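Local coordinates for fructooligosaccharide ABC transporter substrate-binding protein FusA (Streptococcus pneumoniae, PDB 5G60) that captures short- and long-chain fructooligosaccharides such as kestose, nystose and inulin, preferring tetrasaccharides and larger, for import by the FusABC-MsmK ABC transporter, at residues Ala440-Tyr445 with Tyr473-Tyr478; Pro83-Ile88 with Gly114-Phe119; Val70-Trp75 with Arg424-Gln429; Leu58-His63 with Val315-Glu320. All coordinates share one frame; numbering follows the deposited sequence.

Interaction 1. Residues Ala440-Tyr445 with Tyr473-Tyr478; sequences ADMNDY and YGLSDY
Asp441 lays its CB over the middle of the Tyr473 ring, 3.4 Å from the ring centroid, in a CH-pi contact that opens the packed part of this helix-to-helix junction. Its carboxylate follows the ring outward, the two planes only 30° apart, so that Asp441 OD2 rests near Tyr473 CD1. At its rim the same tyrosine meets a second aromatic: the edge of Tyr473, led by CE2, points at the face of Tyr445 in a T-shaped pair with planes at 89° and centroids 5.4 Å apart. Helix 429-456 meets here the turn between helices 459-472 and 475-490, part of the helical C-terminal region of this solute-binding protein; Gly474, with positive phi, closes a Schellman motif at that turn and is also the N-cap of the next helix. Deeper in, Met442 passes Tyr473 and bends at its last torsion (chi3 -51°), which sets CE squarely above the Tyr478 ring, 3.9 Å from its centroid, while SD touches Leu475 CD1 at 4.0 Å. Leu475 in turn borders Phe220 and Asp223 of the second calcium site, and Tyr478 OH is bonded to Glu439. The carboxylate end of Asp441 is the looser, solvated side: one water donates both to Asp441 OD2 at 2.6 Å and to Tyr473 O at 2.7 Å, tying the carboxylate to the backbone where helix 459-472 gives way to the turn.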
# COMPACT_ATOMS: atom_id res chain seq x y z
N ALA A 440 -11.80 12.90 -9.68
CA ALA A 440 -10.97 14.04 -10.00
C ALA A 440 -11.33 15.25 -9.14
O ALA A 440 -10.45 15.96 -8.75
CB ALA A 440 -11.08 14.39 -11.48
N ASP A 441 -12.63 15.44 -8.82
CA ASP A 441 -13.05 16.45 -7.87
C ASP A 441 -12.87 16.05 -6.40
O ASP A 441 -12.32 16.80 -5.60
CB ASP A 441 -14.52 16.77 -8.11
CG ASP A 441 -14.76 17.57 -9.40
OD1 ASP A 441 -13.90 18.42 -9.78
OD2 ASP A 441 -15.83 17.38 -10.01
N MET A 442 -13.34 14.86 -6.05
CA MET A 442 -13.48 14.48 -4.64
C MET A 442 -12.16 14.31 -3.92
O MET A 442 -12.02 14.73 -2.76
CB MET A 442 -14.27 13.16 -4.48
CG MET A 442 -15.73 13.32 -4.75
SD MET A 442 -16.72 12.04 -3.94
CE MET A 442 -15.83 10.56 -4.50
N ASN A 443 -11.23 13.63 -4.59
CA ASN A 443 -10.11 13.08 -3.91
C ASN A 443 -9.30 14.11 -3.16
O ASN A 443 -9.11 14.00 -1.90
CB ASN A 443 -9.23 12.25 -4.87
CG ASN A 443 -9.82 10.88 -5.18
OD1 ASN A 443 -10.96 10.53 -4.84
ND2 ASN A 443 -9.04 10.09 -5.85
N ASP A 444 -8.77 15.09 -3.89
CA ASP A 444 -7.97 16.11 -3.22
C ASP A 444 -8.86 17.01 -2.34
O ASP A 444 -8.39 17.43 -1.30
CB ASP A 444 -7.13 16.91 -4.21
CG ASP A 444 -5.93 16.11 -4.75
OD1 ASP A 444 -5.29 15.37 -3.96
OD2 ASP A 444 -5.62 16.19 -5.96
N TYR A 445 -10.12 17.26 -2.74
CA TYR A 445 -11.05 18.06 -1.93
C TYR A 445 -11.19 17.46 -0.53
O TYR A 445 -11.10 18.18 0.45
CB TYR A 445 -12.40 18.13 -2.61
CG TYR A 445 -13.49 18.91 -1.87
CD1 TYR A 445 -13.45 20.30 -1.77
CD2 TYR A 445 -14.59 18.24 -1.30
CE1 TYR A 445 -14.45 21.02 -1.12
CE2 TYR A 445 -15.60 18.94 -0.66
CZ TYR A 445 -15.52 20.30 -0.56
OH TYR A 445 -16.51 20.87 0.09
N TYR A 473 -20.36 17.11 -6.89
CA TYR A 473 -19.37 16.26 -7.60
C TYR A 473 -19.83 14.89 -8.07
O TYR A 473 -19.12 14.23 -8.85
CB TYR A 473 -18.13 16.04 -6.73
CG TYR A 473 -17.39 17.29 -6.36
CD1 TYR A 473 -17.41 18.46 -7.17
CD2 TYR A 473 -16.63 17.31 -5.20
CE1 TYR A 473 -16.70 19.60 -6.80
CE2 TYR A 473 -15.91 18.43 -4.84
CZ TYR A 473 -15.96 19.56 -5.64
OH TYR A 473 -15.26 20.65 -5.22
N GLY A 474 -20.94 14.42 -7.54
CA GLY A 474 -21.56 13.18 -7.98
C GLY A 474 -21.44 12.02 -7.00
O GLY A 474 -21.58 10.87 -7.39
N LEU A 475 -21.22 12.32 -5.73
CA LEU A 475 -21.11 11.27 -4.75
C LEU A 475 -22.22 10.19 -4.85
O LEU A 475 -21.93 9.00 -4.78
CB LEU A 475 -21.03 11.88 -3.34
CG LEU A 475 -20.93 10.89 -2.19
CD1 LEU A 475 -19.77 9.91 -2.37
CD2 LEU A 475 -20.84 11.67 -0.89
N SER A 476 -23.48 10.57 -5.08
CA SER A 476 -24.58 9.60 -5.14
C SER A 476 -24.48 8.63 -6.30
O SER A 476 -24.73 7.41 -6.12
CB SER A 476 -25.93 10.27 -5.30
OG SER A 476 -26.28 10.81 -4.09
N ASP A 477 -24.13 9.19 -7.46
CA ASP A 477 -23.84 8.37 -8.64
C ASP A 477 -22.67 7.44 -8.37
O ASP A 477 -22.71 6.26 -8.67
CB ASP A 477 -23.61 9.21 -9.90
CG ASP A 477 -24.88 9.96 -10.36
OD1 ASP A 477 -26.03 9.49 -10.16
OD2 ASP A 477 -24.74 11.05 -10.93
N TYR A 478 -21.67 7.99 -7.70
CA TYR A 478 -20.48 7.22 -7.35
C TYR A 478 -20.82 6.03 -6.48
O TYR A 478 -20.37 4.92 -6.72
CB TYR A 478 -19.53 8.13 -6.60
CG TYR A 478 -18.20 7.55 -6.22
CD1 TYR A 478 -17.17 7.64 -7.08
CD2 TYR A 478 -17.99 6.98 -4.97
CE1 TYR A 478 -15.95 7.12 -6.75
CE2 TYR A 478 -16.77 6.46 -4.62
CZ TYR A 478 -15.74 6.56 -5.53
OH TYR A 478 -14.47 6.09 -5.31
O HOH W 1 -17.50 15.49 -10.59

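Interaction 2. Residues Pro83-Ile88 with Gly114-Phe119; sequences PVEDLI and GHIYSF
Glu85 reaches across to two consecutive residues, His115 and Ile116, and makes a His-carboxylate hydrogen bond with the first of them. The arrangement joins the first turn of helix 85-91 to the extended loop that leads into strand 121-123. Starting at the backbone, Glu85 CB lies against Ile116 CD1 at 3.7 Å. The chain then doubles back, because CG sits between the backbone N and the carbonyl carbon (chi1 64°) and a further bend follows at chi2, which brings the carboxylate round to the loop. There Glu85 OE1 accepts from Ile116 N at 2.8 Å, a nearly straight bond that arrives from above the carboxylate plane, 50° out of it. Glu85 OE2 turns its syn lone pair to His115 ND1, which donates almost in its own ring plane. With each oxygen engaged, the carboxylate is restrained against rotation, and its charge would probably polarise the imidazole. One residue earlier, Val84 N donates to Ile116 O at 2.8 Å, so that Ile116 is gripped through both its backbone N and O. Pro83 flanks this polar patch, its CG over one face of the His115 ring and its CB against Tyr117 CE1. Next to it lies an apolar layer, in which Ile88 CD1 touches Ile116 CD1 and Ile88 CG1 approaches Phe119 CE2. Strand 310-312 adds Ile312 to this layer, touching both Val84 and Phe119. The closest apolar approach puts Val84 CG2 3.5 Å from Phe119 CZ.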
# COMPACT_ATOMS: atom_id res chain seq x y z
N PRO A 83 -4.43 -6.95 -25.76
CA PRO A 83 -4.88 -8.05 -24.92
C PRO A 83 -3.87 -9.17 -25.03
O PRO A 83 -3.16 -9.27 -26.05
CB PRO A 83 -6.26 -8.38 -25.46
CG PRO A 83 -6.25 -7.95 -26.88
CD PRO A 83 -5.14 -6.93 -27.04
N VAL A 84 -3.68 -9.87 -23.92
CA VAL A 84 -2.60 -10.83 -23.78
C VAL A 84 -3.05 -12.26 -23.55
O VAL A 84 -2.20 -13.13 -23.44
CB VAL A 84 -1.61 -10.42 -22.66
CG1 VAL A 84 -1.07 -9.02 -22.93
CG2 VAL A 84 -2.23 -10.51 -21.28
N GLU A 85 -4.36 -12.53 -23.48
CA GLU A 85 -4.81 -13.88 -23.06
C GLU A 85 -4.35 -15.02 -23.97
O GLU A 85 -3.97 -16.10 -23.47
CB GLU A 85 -6.33 -13.97 -22.81
CG GLU A 85 -7.23 -13.74 -24.00
CD GLU A 85 -7.55 -12.29 -24.25
OE1 GLU A 85 -6.97 -11.41 -23.56
OE2 GLU A 85 -8.37 -12.03 -25.16
N ASP A 86 -4.32 -14.77 -25.28
CA ASP A 86 -3.77 -15.75 -26.24
C ASP A 86 -2.30 -16.00 -25.97
O ASP A 86 -1.82 -17.15 -26.05
CB ASP A 86 -3.97 -15.28 -27.70
N LEU A 87 -1.56 -14.95 -25.59
CA LEU A 87 -0.11 -15.11 -25.24
C LEU A 87 0.11 -15.94 -24.02
O LEU A 87 1.12 -16.65 -23.93
CB LEU A 87 0.64 -13.79 -25.10
CG LEU A 87 0.57 -12.84 -26.28
CD1 LEU A 87 1.32 -11.57 -25.91
CD2 LEU A 87 1.12 -13.42 -27.59
N ILE A 88 -0.81 -15.88 -23.07
CA ILE A 88 -0.68 -16.71 -21.88
C ILE A 88 -0.86 -18.18 -22.25
O ILE A 88 -0.10 -19.01 -21.77
CB ILE A 88 -1.69 -16.31 -20.77
CG1 ILE A 88 -1.36 -14.91 -20.22
CG2 ILE A 88 -1.66 -17.33 -19.62
CD1 ILE A 88 -2.53 -14.25 -19.50
N GLY A 114 -13.94 -9.49 -21.63
CA GLY A 114 -13.47 -10.82 -21.82
C GLY A 114 -11.98 -10.90 -22.01
O GLY A 114 -11.45 -11.98 -21.94
N HIS A 115 -11.30 -9.77 -22.22
CA HIS A 115 -9.85 -9.81 -22.40
C HIS A 115 -9.03 -9.73 -21.09
O HIS A 115 -9.50 -9.29 -20.05
CB HIS A 115 -9.44 -8.71 -23.38
CG HIS A 115 -10.01 -8.88 -24.76
ND1 HIS A 115 -9.65 -9.92 -25.60
CD2 HIS A 115 -10.87 -8.11 -25.47
CE1 HIS A 115 -10.28 -9.79 -26.75
NE2 HIS A 115 -11.04 -8.71 -26.70
N ILE A 116 -7.79 -10.17 -21.14
CA ILE A 116 -6.82 -9.87 -20.11
C ILE A 116 -5.85 -8.86 -20.69
O ILE A 116 -5.37 -9.05 -21.81
CB ILE A 116 -6.06 -11.10 -19.72
CG1 ILE A 116 -7.04 -12.17 -19.24
CG2 ILE A 116 -5.06 -10.77 -18.61
CD1 ILE A 116 -6.42 -13.52 -19.10
N TYR A 117 -5.59 -7.78 -19.95
CA TYR A 117 -4.74 -6.67 -20.45
C TYR A 117 -3.43 -6.47 -19.72
O TYR A 117 -2.64 -5.62 -20.14
CB TYR A 117 -5.51 -5.36 -20.45
CG TYR A 117 -6.62 -5.31 -21.46
CD1 TYR A 117 -6.36 -5.35 -22.81
CD2 TYR A 117 -7.93 -5.22 -21.06
CE1 TYR A 117 -7.40 -5.30 -23.74
CE2 TYR A 117 -8.95 -5.12 -21.96
CZ TYR A 117 -8.68 -5.16 -23.30
OH TYR A 117 -9.73 -5.10 -24.19
N SER A 118 -3.18 -7.26 -18.68
CA SER A 118 -2.07 -7.00 -17.80
C SER A 118 -1.67 -8.22 -17.05
O SER A 118 -2.50 -9.12 -16.87
CB SER A 118 -2.40 -5.82 -16.84
OG SER A 118 -3.61 -5.96 -16.09
N PHE A 119 -0.39 -8.28 -16.61
CA PHE A 119 0.14 -9.39 -15.82
C PHE A 119 0.23 -8.96 -14.37
O PHE A 119 0.77 -7.88 -14.10
CB PHE A 119 1.50 -9.84 -16.33
CG PHE A 119 1.43 -10.25 -17.75
CD1 PHE A 119 1.53 -9.32 -18.76
CD2 PHE A 119 1.12 -11.58 -18.08
CE1 PHE A 119 1.38 -9.70 -20.08
CE2 PHE A 119 1.00 -11.97 -19.41
CZ PHE A 119 1.12 -11.04 -20.41

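Interaction 3. Residues Val70-Trp75 with Arg424-Gln429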
# COMPACT_ATOMS: atom_id res chain seq x y z
N VAL A 70 -9.00 2.46 -14.87
CA VAL A 70 -9.43 3.41 -15.92
C VAL A 70 -8.31 3.63 -16.96
O VAL A 70 -8.59 3.67 -18.17
CB VAL A 70 -9.95 4.72 -15.33
CG1 VAL A 70 -8.93 5.45 -14.49
CG2 VAL A 70 -10.52 5.61 -16.42
N ASP A 71 -7.07 3.77 -16.50
CA ASP A 71 -5.92 3.89 -17.40
C ASP A 71 -5.81 2.69 -18.32
O ASP A 71 -5.64 2.83 -19.52
CB ASP A 71 -4.60 4.11 -16.62
CG ASP A 71 -4.48 5.53 -16.09
OD1 ASP A 71 -5.34 6.35 -16.42
OD2 ASP A 71 -3.56 5.88 -15.34
N LEU A 72 -5.91 1.52 -17.72
CA LEU A 72 -5.76 0.28 -18.43
C LEU A 72 -6.80 0.13 -19.55
O LEU A 72 -6.46 -0.12 -20.71
CB LEU A 72 -5.86 -0.84 -17.38
CG LEU A 72 -5.08 -2.11 -17.47
CD1 LEU A 72 -3.59 -1.89 -17.71
CD2 LEU A 72 -5.32 -2.83 -16.15
N MET A 73 -8.07 0.35 -19.22
CA MET A 73 -9.12 0.31 -20.22
C MET A 73 -9.01 1.42 -21.27
O MET A 73 -9.23 1.16 -22.45
CB MET A 73 -10.50 0.31 -19.56
CG MET A 73 -10.74 -0.93 -18.69
SD MET A 73 -10.41 -2.50 -19.54
CE MET A 73 -11.65 -2.32 -20.81
N ASN A 74 -8.67 2.65 -20.87
CA ASN A 74 -8.47 3.72 -21.84
C ASN A 74 -7.39 3.36 -22.85
O ASN A 74 -7.62 3.46 -24.05
CB ASN A 74 -8.21 5.05 -21.13
CG ASN A 74 -9.46 5.61 -20.51
OD1 ASN A 74 -10.57 5.08 -20.73
ND2 ASN A 74 -9.31 6.65 -19.69
N TRP A 75 -6.26 2.87 -22.35
CA TRP A 75 -5.16 2.43 -23.19
C TRP A 75 -5.56 1.28 -24.15
O TRP A 75 -5.10 1.25 -25.31
CB TRP A 75 -3.98 1.95 -22.32
CG TRP A 75 -3.32 2.97 -21.50
CD1 TRP A 75 -3.40 4.34 -21.63
CD2 TRP A 75 -2.45 2.73 -20.42
NE1 TRP A 75 -2.65 4.95 -20.66
CE2 TRP A 75 -2.03 3.98 -19.91
CE3 TRP A 75 -1.97 1.57 -19.81
CZ2 TRP A 75 -1.19 4.10 -18.84
CZ3 TRP A 75 -1.13 1.69 -18.72
CH2 TRP A 75 -0.75 2.95 -18.25
N ARG A 424 -12.06 -6.55 -5.22
CA ARG A 424 -11.33 -5.98 -6.34
C ARG A 424 -12.02 -6.24 -7.66
O ARG A 424 -11.56 -7.06 -8.45
CB ARG A 424 -9.90 -6.52 -6.36
CG ARG A 424 -8.94 -5.80 -7.32
CD ARG A 424 -8.64 -4.34 -7.00
NE ARG A 424 -8.31 -4.14 -5.59
CZ ARG A 424 -7.09 -4.29 -5.02
NH1 ARG A 424 -5.99 -4.64 -5.72
NH2 ARG A 424 -6.98 -4.09 -3.70
N VAL A 425 -13.09 -5.53 -7.93
CA VAL A 425 -13.81 -5.73 -9.17
C VAL A 425 -13.13 -5.05 -10.33
O VAL A 425 -12.31 -4.15 -10.14
CB VAL A 425 -15.26 -5.23 -9.07
CG1 VAL A 425 -15.94 -5.93 -7.91
CG2 VAL A 425 -15.34 -3.70 -8.94
N PHE A 426 -13.53 -5.44 -11.54
CA PHE A 426 -13.08 -4.82 -12.75
C PHE A 426 -14.27 -4.17 -13.44
O PHE A 426 -15.03 -4.82 -14.08
CB PHE A 426 -12.43 -5.89 -13.60
CG PHE A 426 -11.38 -5.38 -14.53
CD1 PHE A 426 -11.45 -4.10 -15.09
CD2 PHE A 426 -10.35 -6.24 -14.94
CE1 PHE A 426 -10.50 -3.68 -15.98
CE2 PHE A 426 -9.42 -5.81 -15.86
CZ PHE A 426 -9.48 -4.53 -16.36
N MET A 427 -14.45 -2.87 -13.29
CA MET A 427 -15.61 -2.23 -13.83
C MET A 427 -15.49 -2.07 -15.34
O MET A 427 -14.39 -2.14 -15.92
CB MET A 427 -15.85 -0.91 -13.18
CG MET A 427 -16.04 -0.98 -11.67
SD MET A 427 -16.44 0.67 -11.03
CE MET A 427 -16.71 0.22 -9.32
N THR A 428 -16.62 -1.79 -15.97
CA THR A 428 -16.61 -1.50 -17.40
C THR A 428 -15.87 -0.19 -17.67
O THR A 428 -15.69 0.64 -16.75
CB THR A 428 -18.02 -1.34 -17.95
OG1 THR A 428 -18.71 -0.31 -17.23
CG2 THR A 428 -18.81 -2.68 -17.87
N GLN A 429 -15.50 0.03 -18.93
CA GLN A 429 -14.75 1.24 -19.26
C GLN A 429 -15.58 2.49 -18.94
O GLN A 429 -15.05 3.47 -18.32
CB GLN A 429 -14.26 1.28 -20.71
CG GLN A 429 -13.12 2.30 -20.89
CD GLN A 429 -13.25 3.20 -22.10
OE1 GLN A 429 -14.34 3.46 -22.59
NE2 GLN A 429 -12.12 3.70 -22.59
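Leu72, the first residue of the helical segment to touch the loop, brushes Phe426 with its CD2 at 4.5 Å from CZ. At that distance it is only the fringe of the contact; the same leucine also packs on Ser118 and Asp308. Met73 comes next and does most of the apolar work. Its CB sits 3.5 Å from Gln429 CG, and from there the chain folds at both chi2 and chi3, curling SD back beside the Phe426 ring. The sulfur lies 3.8 Å from Phe426 CE1 and 4.8 Å from the ring centroid, an oblique Met-aromatic contact 62° off the ring normal. With chi1 at -153°, the Phe426 ring swings from the far side of its backbone N toward the helix, although its CB does not point there. Asn74 closes the series at the polar margin: Asn74 OD1 approaches Gln429 NE2 to 2.8 Å, with the two amide planes nearly perpendicular. Here helix 69-78 rests against the turn that starts helix 429-456, where Thr428 is the N-cap and its OG1 accepts from Asp431 N. Leu432, one turn into that helix, extends the packing onto both Val70 and Met73, while Arg307 also holds the loop, through hydrogen bonds to Arg424 O and Val425 O. Gln429 thus serves both halves of the contact, its aliphatic CG against Met73 and its amide beside Asn74. The chemistry implies a mixed join: sulfur, ring and methylene groups fit together by dispersion, with two amides close to each other at the margin.

Interaction 4. Residues Leu58-His63 with Val315-Glu320; sequences LPDAIH and VNKNLE
Asp60 carries its CG beside the backbone N (chi1 -68°) and Lys317 does likewise (chi1 -39°), and these settings bring the carboxylate across the aliphatic chain of Lys317, the two side chains nearly at right angles, with Asp60 OD1 against Lys317 CG. Lys317 runs extended until a bend at chi4 (126°) turns NZ onto Asp60 OD2 at 3.1 Å, a salt bridge whose hydrogen bond is weak. The other oxygen, Asp60 OD1, takes a weak, long bond from Lys317 N. Asp60 OD2 has a further partner in Lys6 N of the neighbouring strand 5-10. Asn316 supplies the clearer bond: its ND2 donates to Asp60 O at 3.0 Å, coming from above the carbonyl plane, and it also bonds to Thr322 OG1. Beside these polar groups Val315 CG2 packs on Leu58 CB at 3.9 Å and against Pro59 O. The contact joins the entry to strand 61-63, inside a four-stranded mixed sheet, to the turn between strand 310-312 and helix 319-329, where Asn318 is the N-cap. The Asp60 carboxylate is probably partly balanced by the Lys317 ammonium and further satisfied by the backbone N of Lys6, while the Asn316 bond to Asp60 O fastens the backbone.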
# COMPACT_ATOMS: atom_id res chain seq x y z
N LEU A 58 6.50 4.93 -27.11
CA LEU A 58 6.13 3.75 -26.32
C LEU A 58 7.28 2.78 -26.31
O LEU A 58 7.89 2.57 -27.33
CB LEU A 58 4.95 3.01 -26.91
CG LEU A 58 3.54 3.56 -26.88
CD1 LEU A 58 3.26 4.39 -25.63
CD2 LEU A 58 3.31 4.38 -28.13
N PRO A 59 7.54 2.14 -25.17
CA PRO A 59 8.47 1.01 -25.16
C PRO A 59 7.78 -0.24 -25.75
O PRO A 59 6.66 -0.13 -26.30
CB PRO A 59 8.70 0.80 -23.68
CG PRO A 59 7.35 1.12 -23.08
CD PRO A 59 6.72 2.17 -23.95
N ASP A 60 8.42 -1.39 -25.64
CA ASP A 60 7.78 -2.68 -25.98
C ASP A 60 6.75 -3.12 -24.92
O ASP A 60 5.77 -3.81 -25.22
CB ASP A 60 8.85 -3.80 -26.16
CG ASP A 60 9.70 -3.57 -27.39
OD1 ASP A 60 9.10 -3.33 -28.48
OD2 ASP A 60 10.95 -3.57 -27.27
N ALA A 61 7.02 -2.74 -23.68
CA ALA A 61 6.14 -3.10 -22.57
C ALA A 61 6.49 -2.16 -21.42
O ALA A 61 7.64 -1.68 -21.35
CB ALA A 61 6.39 -4.54 -22.18
N ILE A 62 5.52 -1.93 -20.52
CA ILE A 62 5.73 -1.15 -19.30
C ILE A 62 5.72 -2.12 -18.14
O ILE A 62 4.67 -2.73 -17.83
CB ILE A 62 4.68 -0.03 -19.13
CG1 ILE A 62 4.67 0.89 -20.35
CG2 ILE A 62 4.98 0.81 -17.88
CD1 ILE A 62 3.46 1.78 -20.49
N HIS A 63 6.89 -2.24 -17.52
CA HIS A 63 7.17 -3.14 -16.42
C HIS A 63 6.93 -2.42 -15.09
O HIS A 63 7.13 -1.20 -15.00
CB HIS A 63 8.62 -3.59 -16.57
CG HIS A 63 9.16 -4.46 -15.48
ND1 HIS A 63 9.77 -3.95 -14.35
CD2 HIS A 63 9.27 -5.81 -15.38
CE1 HIS A 63 10.20 -4.94 -13.60
NE2 HIS A 63 9.92 -6.08 -14.20
N VAL A 315 3.12 -1.54 -30.18
CA VAL A 315 4.30 -1.44 -31.01
C VAL A 315 5.25 -2.61 -30.75
O VAL A 315 6.24 -2.73 -31.44
CB VAL A 315 5.03 -0.06 -30.87
CG1 VAL A 315 4.10 1.10 -31.29
CG2 VAL A 315 5.59 0.17 -29.45
N ASN A 316 4.95 -3.46 -29.78
CA ASN A 316 5.87 -4.51 -29.39
C ASN A 316 6.29 -5.34 -30.60
O ASN A 316 5.49 -5.70 -31.45
CB ASN A 316 5.28 -5.42 -28.30
CG ASN A 316 6.29 -6.44 -27.76
OD1 ASN A 316 6.79 -7.31 -28.50
ND2 ASN A 316 6.54 -6.40 -26.46
N LYS A 317 7.57 -5.64 -30.59
CA LYS A 317 8.29 -6.19 -31.71
C LYS A 317 7.96 -7.66 -31.77
O LYS A 317 7.49 -8.15 -32.77
CB LYS A 317 9.82 -6.02 -31.50
CG LYS A 317 10.29 -4.72 -30.89
CD LYS A 317 11.80 -4.61 -30.96
CE LYS A 317 12.34 -3.46 -30.13
NZ LYS A 317 13.39 -3.88 -29.16
N ASN A 318 8.21 -8.33 -30.65
CA ASN A 318 8.28 -9.75 -30.60
C ASN A 318 7.41 -10.25 -29.46
O ASN A 318 7.86 -10.41 -28.31
CB ASN A 318 9.74 -10.15 -30.39
CG ASN A 318 9.98 -11.67 -30.54
OD1 ASN A 318 9.04 -12.48 -30.56
ND2 ASN A 318 11.26 -12.04 -30.61
N LEU A 319 6.15 -10.50 -29.80
CA LEU A 319 5.19 -10.86 -28.80
C LEU A 319 5.54 -12.16 -28.15
O LEU A 319 5.40 -12.30 -26.93
CB LEU A 319 3.76 -10.86 -29.34
CG LEU A 319 3.18 -9.49 -29.69
CD1 LEU A 319 1.74 -9.68 -30.15
CD2 LEU A 319 3.24 -8.49 -28.53
N GLU A 320 6.03 -13.11 -28.93
CA GLU A 320 6.37 -14.42 -28.34
C GLU A 320 7.52 -14.32 -27.37
O GLU A 320 7.52 -14.98 -26.34
CB GLU A 320 6.68 -15.49 -29.39
CG GLU A 320 7.16 -16.81 -28.78
CD GLU A 320 7.29 -17.93 -29.79
OE1 GLU A 320 6.99 -17.69 -30.98
OE2 GLU A 320 7.71 -19.03 -29.39

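How the interactions relate
From the N terminus, the chain first passes residues 58-63 at strand 61-63, then 70-75 on helix 69-78, which opens interaction 3. The short loop of interaction 2 follows, closing at 114-119 and nested within the loops of both interactions 3 and 4. Interaction 4 closes at 315-320; because interaction 3 closes only at 424-429, the two cross. Interaction 1, between 440-445 and 473-478, comes last in series. Interaction 2 touches interaction 3 through Ser118 and Leu72, and interaction 4 through Leu87 and Leu319. Together these three link the strand 61-63 sheet with helices 69-78, 85-91 and 319-329, while helix 429-456 leads on to interaction 1, whose centre is about 18 Å from that of interaction 3.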